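Local coordinates for iron-sulfur cluster assembly scaffold protein NifU (Fervidobacterium islandicum, PDB 6A6F), which probably serves in the SUF system as a zinc-binding scaffold or sulfur-transfer protein for the assembly of iron-sulfur clusters, at residues Glu86-Met95 with Val104-Lys115. Residues are numbered along the deposited sequence; the frame is centred on the assembly and turned at random.
Sequences EMMKNAENMM and VLGPIINFYDVK
M87 and V104 open a methionine-rich interface in the NifU-like domain, where the last turns of helix 81-95 pack against the chain that returns beside them, first helical and then 3-10. M87 lays CG 3.4 Å from V104 O and near V104 CG1; the bend at chi3 leaves SD beside I108 CD1. One turn on, N90 crosses V104 at about a right angle, ND2 against CG1. N90 ND2 hydrogen-bonds back to E86 O (2.9 Å), arriving 46° above the carbonyl plane, while N90 N reaches the same oxygen from the opposite face; OD1 accepts from D101 N, so the amide ties the helix to the connecting loop. With an alanine here, D101 N would probably lose its acceptor, E86 O its second donor, and a gap would open beside V104 CG1. L105 is a knob in the hole formed by M87, N90, A91 and M94, with CD2 3.6 Å from N90 CB. With chi1 at -169°, M94 swings CG away from its own N, and M94 SD reaches I109 CD1 at 3.7 Å. M94 SD also makes a Met-aromatic contact at the edge of the Y112 ring, 5.4 Å from its centroid, and M94 CE turns in toward I108 O. M95, doubly bent, brings CE 3.4 Å from F111 O and against V114 CB. K115 closes the far end: CB abuts M95 O, CD lies over one face of the Y112 ring, near its rim, and K115 NZ hydrogen-bonds Y112 OH at 3.0 Å.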
ATOM      1  N   GLU A  86       3.499  26.649  -5.105  1.00 27.35           N
ATOM      2  CA  GLU A  86       2.261  27.343  -4.784  1.00 31.21           C
ATOM      3  C   GLU A  86       1.138  26.326  -4.572  1.00 30.83           C
ATOM      4  O   GLU A  86       0.321  26.457  -3.643  1.00 25.17           O
ATOM      5  CB  GLU A  86       1.914  28.336  -5.900  1.00 35.59           C
ATOM      6  CG  GLU A  86       0.599  29.099  -5.728  1.00 44.90           C
ATOM      7  CD  GLU A  86       0.158  29.796  -7.012  1.00 51.95           C
ATOM      8  OE1 GLU A  86      -0.950  30.405  -7.032  1.00 57.36           O
ATOM      9  OE2 GLU A  86       0.929  29.731  -8.003  1.00 55.78           O
ATOM     10  N   MET A  87       1.085  25.307  -5.434  1.00 28.73           N
ATOM     11  CA  MET A  87       0.156  24.194  -5.186  1.00 26.92           C
ATOM     12  C   MET A  87       0.375  23.595  -3.841  1.00 25.80           C
ATOM     13  O   MET A  87      -0.565  23.444  -3.060  1.00 24.80           O
ATOM     14  CB  MET A  87       0.357  23.107  -6.205  1.00 29.52           C
ATOM     15  CG  MET A  87      -0.813  22.930  -7.111  1.00 33.88           C
ATOM     16  SD  MET A  87      -0.460  21.584  -8.276  1.00 37.45           S
ATOM     17  CE  MET A  87       0.684  22.510  -9.273  1.00 33.12           C
ATOM     18  N   MET A  88       1.632  23.259  -3.566  1.00 24.46           N
ATOM     19  CA  MET A  88       2.010  22.715  -2.262  1.00 27.01           C
ATOM     20  C   MET A  88       1.547  23.588  -1.086  1.00 28.45           C
ATOM     21  O   MET A  88       0.968  23.077  -0.119  1.00 25.36           O
ATOM     22  CB  MET A  88       3.517  22.532  -2.213  1.00 29.20           C
ATOM     23  CG  MET A  88       4.057  21.868  -0.962  1.00 31.39           C
ATOM     24  SD  MET A  88       4.441  22.958   0.448  1.00 34.59           S
ATOM     25  CE  MET A  88       5.190  24.365  -0.333  1.00 42.54           C
ATOM     26  N   LYS A  89       1.789  24.902  -1.173  1.00 28.89           N
ATOM     27  CA  LYS A  89       1.357  25.820  -0.100  1.00 31.79           C
ATOM     28  C   LYS A  89      -0.167  25.787   0.099  1.00 26.53           C
ATOM     29  O   LYS A  89      -0.684  25.687   1.230  1.00 28.34           O
ATOM     30  CB  LYS A  89       1.873  27.246  -0.404  1.00 38.16           C
ATOM     31  CG  LYS A  89       1.585  28.275   0.697  1.00 44.76           C
ATOM     32  CD  LYS A  89       1.466  29.715   0.161  1.00 51.85           C
ATOM     33  CE  LYS A  89       0.080  29.968  -0.436  1.00 57.51           C
ATOM     34  NZ  LYS A  89       0.005  31.132  -1.370  1.00 61.71           N
ATOM     35  N   ASN A  90      -0.899  25.829  -0.997  1.00 24.61           N
ATOM     36  CA  ASN A  90      -2.334  25.628  -0.940  1.00 25.46           C
ATOM     37  C   ASN A  90      -2.802  24.316  -0.315  1.00 28.21           C
ATOM     38  O   ASN A  90      -3.793  24.314   0.432  1.00 27.15           O
ATOM     39  CB  ASN A  90      -2.928  25.773  -2.299  1.00 28.48           C
ATOM     40  CG  ASN A  90      -3.147  27.217  -2.652  1.00 31.84           C
ATOM     41  OD1 ASN A  90      -4.153  27.799  -2.256  1.00 31.56           O
ATOM     42  ND2 ASN A  90      -2.222  27.798  -3.403  1.00 30.05           N
ATOM     43  N   ALA A  91      -2.078  23.216  -0.578  1.00 26.66           N
ATOM     44  CA  ALA A  91      -2.497  21.893  -0.107  1.00 24.73           C
ATOM     45  C   ALA A  91      -2.315  21.803   1.375  1.00 26.51           C
ATOM     46  O   ALA A  91      -3.189  21.261   2.076  1.00 25.11           O
ATOM     47  CB  ALA A  91      -1.694  20.799  -0.786  1.00 25.88           C
ATOM     48  N   GLU A  92      -1.187  22.331   1.850  1.00 26.19           N
ATOM     49  CA  GLU A  92      -0.934  22.424   3.264  1.00 30.88           C
ATOM     50  C   GLU A  92      -1.960  23.363   3.939  1.00 31.96           C
ATOM     51  O   GLU A  92      -2.575  22.977   4.943  1.00 32.76           O
ATOM     52  CB  GLU A  92       0.515  22.879   3.555  1.00 33.82           C
ATOM     53  CG  GLU A  92       0.809  22.893   5.049  1.00 37.87           C
ATOM     54  CD  GLU A  92       2.283  22.944   5.418  1.00 42.30           C
ATOM     55  OE1 GLU A  92       2.999  23.769   4.833  1.00 44.58           O
ATOM     56  OE2 GLU A  92       2.707  22.161   6.319  1.00 49.88           O
ATOM     57  N   ASN A  93      -2.200  24.541   3.370  1.00 29.91           N
ATOM     58  CA  ASN A  93      -3.278  25.407   3.897  1.00 31.83           C
ATOM     59  C   ASN A  93      -4.608  24.689   4.055  1.00 31.97           C
ATOM     60  O   ASN A  93      -5.305  24.874   5.054  1.00 33.98           O
ATOM     61  CB  ASN A  93      -3.481  26.671   3.043  1.00 32.09           C
ATOM     62  CG  ASN A  93      -2.365  27.690   3.236  1.00 36.75           C
ATOM     63  OD1 ASN A  93      -1.479  27.504   4.071  1.00 36.50           O
ATOM     64  ND2 ASN A  93      -2.386  28.751   2.446  1.00 37.03           N
ATOM     65  N   MET A  94      -4.977  23.890   3.067  1.00 31.55           N
ATOM     66  CA  MET A  94      -6.207  23.094   3.140  1.00 31.67           C
ATOM     67  C   MET A  94      -6.208  22.241   4.403  1.00 35.71           C
ATOM     68  O   MET A  94      -7.201  22.213   5.162  1.00 38.91           O
ATOM     69  CB  MET A  94      -6.347  22.196   1.888  1.00 32.87           C
ATOM     70  CG  MET A  94      -7.704  21.521   1.718  1.00 31.25           C
ATOM     71  SD  MET A  94      -7.925  20.524   0.237  1.00 30.95           S
ATOM     72  CE  MET A  94      -6.500  19.430   0.369  1.00 30.92           C
ATOM     73  N   MET A  95      -5.091  21.554   4.644  1.00 33.62           N
ATOM     74  CA  MET A  95      -4.996  20.613   5.736  1.00 34.00           C
ATOM     75  C   MET A  95      -5.096  21.304   7.071  1.00 37.32           C
ATOM     76  O   MET A  95      -5.729  20.801   7.969  1.00 41.14           O
ATOM     77  CB  MET A  95      -3.680  19.841   5.675  1.00 34.05           C
ATOM     78  CG  MET A  95      -3.698  18.704   4.670  1.00 30.79           C
ATOM     79  SD  MET A  95      -4.989  17.519   5.080  1.00 31.90           S
ATOM     80  CE  MET A  95      -6.159  17.769   3.780  1.00 30.03           C
ATOM     81  N   VAL A 104      -6.225  26.454  -7.992  1.00 33.06           N
ATOM     82  CA  VAL A 104      -4.849  25.988  -7.961  1.00 32.75           C
ATOM     83  C   VAL A 104      -4.811  24.472  -7.636  1.00 30.81           C
ATOM     84  O   VAL A 104      -3.982  23.759  -8.160  1.00 29.82           O
ATOM     85  CB  VAL A 104      -4.040  26.772  -6.913  1.00 32.75           C
ATOM     86  CG1 VAL A 104      -2.684  26.140  -6.659  1.00 32.99           C
ATOM     87  CG2 VAL A 104      -3.865  28.223  -7.356  1.00 35.99           C
ATOM     88  N   LEU A 105      -5.718  23.994  -6.784  1.00 27.99           N
ATOM     89  CA  LEU A 105      -5.651  22.624  -6.296  1.00 26.83           C
ATOM     90  C   LEU A 105      -6.211  21.611  -7.243  1.00 25.75           C
ATOM     91  O   LEU A 105      -5.723  20.487  -7.274  1.00 24.49           O
ATOM     92  CB  LEU A 105      -6.315  22.472  -4.927  1.00 25.75           C
ATOM     93  CG  LEU A 105      -5.464  23.130  -3.835  1.00 29.14           C
ATOM     94  CD1 LEU A 105      -6.028  22.809  -2.447  1.00 30.41           C
ATOM     95  CD2 LEU A 105      -3.964  22.776  -3.943  1.00 29.43           C
ATOM     96  N   GLY A 106      -7.252  21.990  -7.973  1.00 24.65           N
ATOM     97  CA  GLY A 106      -7.996  21.073  -8.799  1.00 24.56           C
ATOM     98  C   GLY A 106      -8.438  19.817  -8.040  1.00 24.28           C
ATOM     99  O   GLY A 106      -9.083  19.912  -6.968  1.00 22.47           O
ATOM    100  N   PRO A 107      -8.093  18.618  -8.574  1.00 22.75           N
ATOM    101  CA  PRO A 107      -8.561  17.372  -7.934  1.00 22.04           C
ATOM    102  C   PRO A 107      -7.882  17.112  -6.559  1.00 20.12           C
ATOM    103  O   PRO A 107      -8.300  16.225  -5.849  1.00 22.50           O
ATOM    104  CB  PRO A 107      -8.177  16.299  -8.966  1.00 23.23           C
ATOM    105  CG  PRO A 107      -6.951  16.839  -9.593  1.00 24.75           C
ATOM    106  CD  PRO A 107      -7.242  18.333  -9.736  1.00 25.36           C
ATOM    107  N   ILE A 108      -6.864  17.881  -6.190  1.00 18.52           N
ATOM    108  CA  ILE A 108      -6.250  17.749  -4.894  1.00 20.04           C
ATOM    109  C   ILE A 108      -7.314  18.059  -3.822  1.00 22.07           C
ATOM    110  O   ILE A 108      -7.227  17.568  -2.678  1.00 21.19           O
ATOM    111  CB  ILE A 108      -4.993  18.613  -4.751  1.00 20.07           C
ATOM    112  CG1 ILE A 108      -3.963  18.233  -5.799  1.00 19.94           C
ATOM    113  CG2 ILE A 108      -4.384  18.481  -3.351  1.00 21.95           C
ATOM    114  CD1 ILE A 108      -2.867  19.273  -5.967  1.00 19.38           C
ATOM    115  N   ILE A 109      -8.357  18.806  -4.206  1.00 22.98           N
ATOM    116  CA  ILE A 109      -9.497  19.056  -3.319  1.00 25.50           C
ATOM    117  C   ILE A 109     -10.200  17.763  -2.859  1.00 26.27           C
ATOM    118  O   ILE A 109     -10.880  17.753  -1.832  1.00 22.34           O
ATOM    119  CB  ILE A 109     -10.533  20.022  -3.950  1.00 27.61           C
ATOM    120  CG1 ILE A 109     -11.438  20.620  -2.883  1.00 32.49           C
ATOM    121  CG2 ILE A 109     -11.402  19.376  -4.985  1.00 27.56           C
ATOM    122  CD1 ILE A 109     -10.717  21.604  -1.997  1.00 35.07           C
ATOM    123  N   ASN A 110      -9.999  16.666  -3.585  1.00 25.44           N
ATOM    124  CA  ASN A 110     -10.591  15.401  -3.173  1.00 23.00           C
ATOM    125  C   ASN A 110     -10.056  14.888  -1.813  1.00 23.06           C
ATOM    126  O   ASN A 110     -10.715  14.114  -1.177  1.00 21.88           O
ATOM    127  CB  ASN A 110     -10.497  14.398  -4.321  1.00 24.27           C
ATOM    128  CG  ASN A 110     -11.411  14.782  -5.473  1.00 27.10           C
ATOM    129  OD1 ASN A 110     -12.576  14.993  -5.244  1.00 29.18           O
ATOM    130  ND2 ASN A 110     -10.889  14.942  -6.678  1.00 29.57           N
ATOM    131  N   PHE A 111      -8.939  15.424  -1.323  1.00 19.53           N
ATOM    132  CA  PHE A 111      -8.417  15.076  -0.042  1.00 21.00           C
ATOM    133  C   PHE A 111      -8.891  15.953   1.138  1.00 21.73           C
ATOM    134  O   PHE A 111      -8.434  15.741   2.251  1.00 21.34           O
ATOM    135  CB  PHE A 111      -6.890  15.157  -0.115  1.00 20.59           C
ATOM    136  CG  PHE A 111      -6.288  14.164  -1.069  1.00 20.19           C
ATOM    137  CD1 PHE A 111      -6.047  12.868  -0.651  1.00 19.29           C
ATOM    138  CD2 PHE A 111      -5.981  14.520  -2.365  1.00 19.69           C
ATOM    139  CE1 PHE A 111      -5.510  11.933  -1.494  1.00 19.20           C
ATOM    140  CE2 PHE A 111      -5.418  13.588  -3.244  1.00 19.59           C
ATOM    141  CZ  PHE A 111      -5.196  12.284  -2.805  1.00 19.94           C
ATOM    142  N   TYR A 112      -9.750  16.931   0.871  1.00 21.30           N
ATOM    143  CA  TYR A 112     -10.258  17.875   1.872  1.00 26.13           C
ATOM    144  C   TYR A 112     -10.607  17.175   3.177  1.00 25.48           C
ATOM    145  O   TYR A 112     -10.200  17.591   4.216  1.00 26.82           O
ATOM    146  CB  TYR A 112     -11.498  18.610   1.322  1.00 27.72           C
ATOM    147  CG  TYR A 112     -12.033  19.656   2.255  1.00 30.99           C
ATOM    148  CD1 TYR A 112     -11.465  20.904   2.300  1.00 34.72           C
ATOM    149  CD2 TYR A 112     -13.082  19.372   3.135  1.00 36.00           C
ATOM    150  CE1 TYR A 112     -11.938  21.876   3.152  1.00 36.34           C
ATOM    151  CE2 TYR A 112     -13.570  20.337   3.999  1.00 37.29           C
ATOM    152  CZ  TYR A 112     -12.998  21.580   3.991  1.00 38.12           C
ATOM    153  OH  TYR A 112     -13.436  22.535   4.846  1.00 40.62           O
ATOM    154  N   ASP A 113     -11.333  16.088   3.093  1.00 26.80           N
ATOM    155  CA  ASP A 113     -11.787  15.380   4.296  1.00 31.90           C
ATOM    156  C   ASP A 113     -10.703  14.839   5.207  1.00 29.10           C
ATOM    157  O   ASP A 113     -10.942  14.587   6.398  1.00 29.20           O
ATOM    158  CB  ASP A 113     -12.646  14.206   3.924  1.00 37.04           C
ATOM    159  CG  ASP A 113     -14.087  14.488   4.117  1.00 51.91           C
ATOM    160  OD1 ASP A 113     -14.478  14.633   5.310  1.00 65.12           O
ATOM    161  OD2 ASP A 113     -14.816  14.561   3.094  1.00 54.64           O
ATOM    162  N   VAL A 114      -9.523  14.656   4.666  1.00 23.36           N
ATOM    163  CA  VAL A 114      -8.447  14.108   5.459  1.00 23.86           C
ATOM    164  C   VAL A 114      -8.083  15.020   6.623  1.00 25.59           C
ATOM    165  O   VAL A 114      -7.581  14.552   7.662  1.00 27.63           O
ATOM    166  CB  VAL A 114      -7.235  13.834   4.537  1.00 22.03           C
ATOM    167  CG1 VAL A 114      -6.028  13.396   5.354  1.00 21.95           C
ATOM    168  CG2 VAL A 114      -7.637  12.789   3.500  1.00 20.11           C
ATOM    169  N   LYS A 115      -8.301  16.322   6.460  1.00 28.17           N
ATOM    170  CA  LYS A 115      -7.958  17.278   7.493  1.00 32.62           C
ATOM    171  C   LYS A 115      -8.703  17.023   8.828  1.00 33.95           C
ATOM    172  O   LYS A 115      -8.286  17.496   9.860  1.00 35.03           O
ATOM    173  CB  LYS A 115      -8.242  18.695   7.014  1.00 36.70           C
ATOM    174  CG  LYS A 115      -9.707  19.065   7.020  1.00 43.56           C
ATOM    175  CD  LYS A 115      -9.916  20.500   6.563  1.00 48.12           C
ATOM    176  CE  LYS A 115     -11.294  20.982   6.972  1.00 55.34           C
ATOM    177  NZ  LYS A 115     -11.284  22.462   6.968  1.00 62.68           N
TER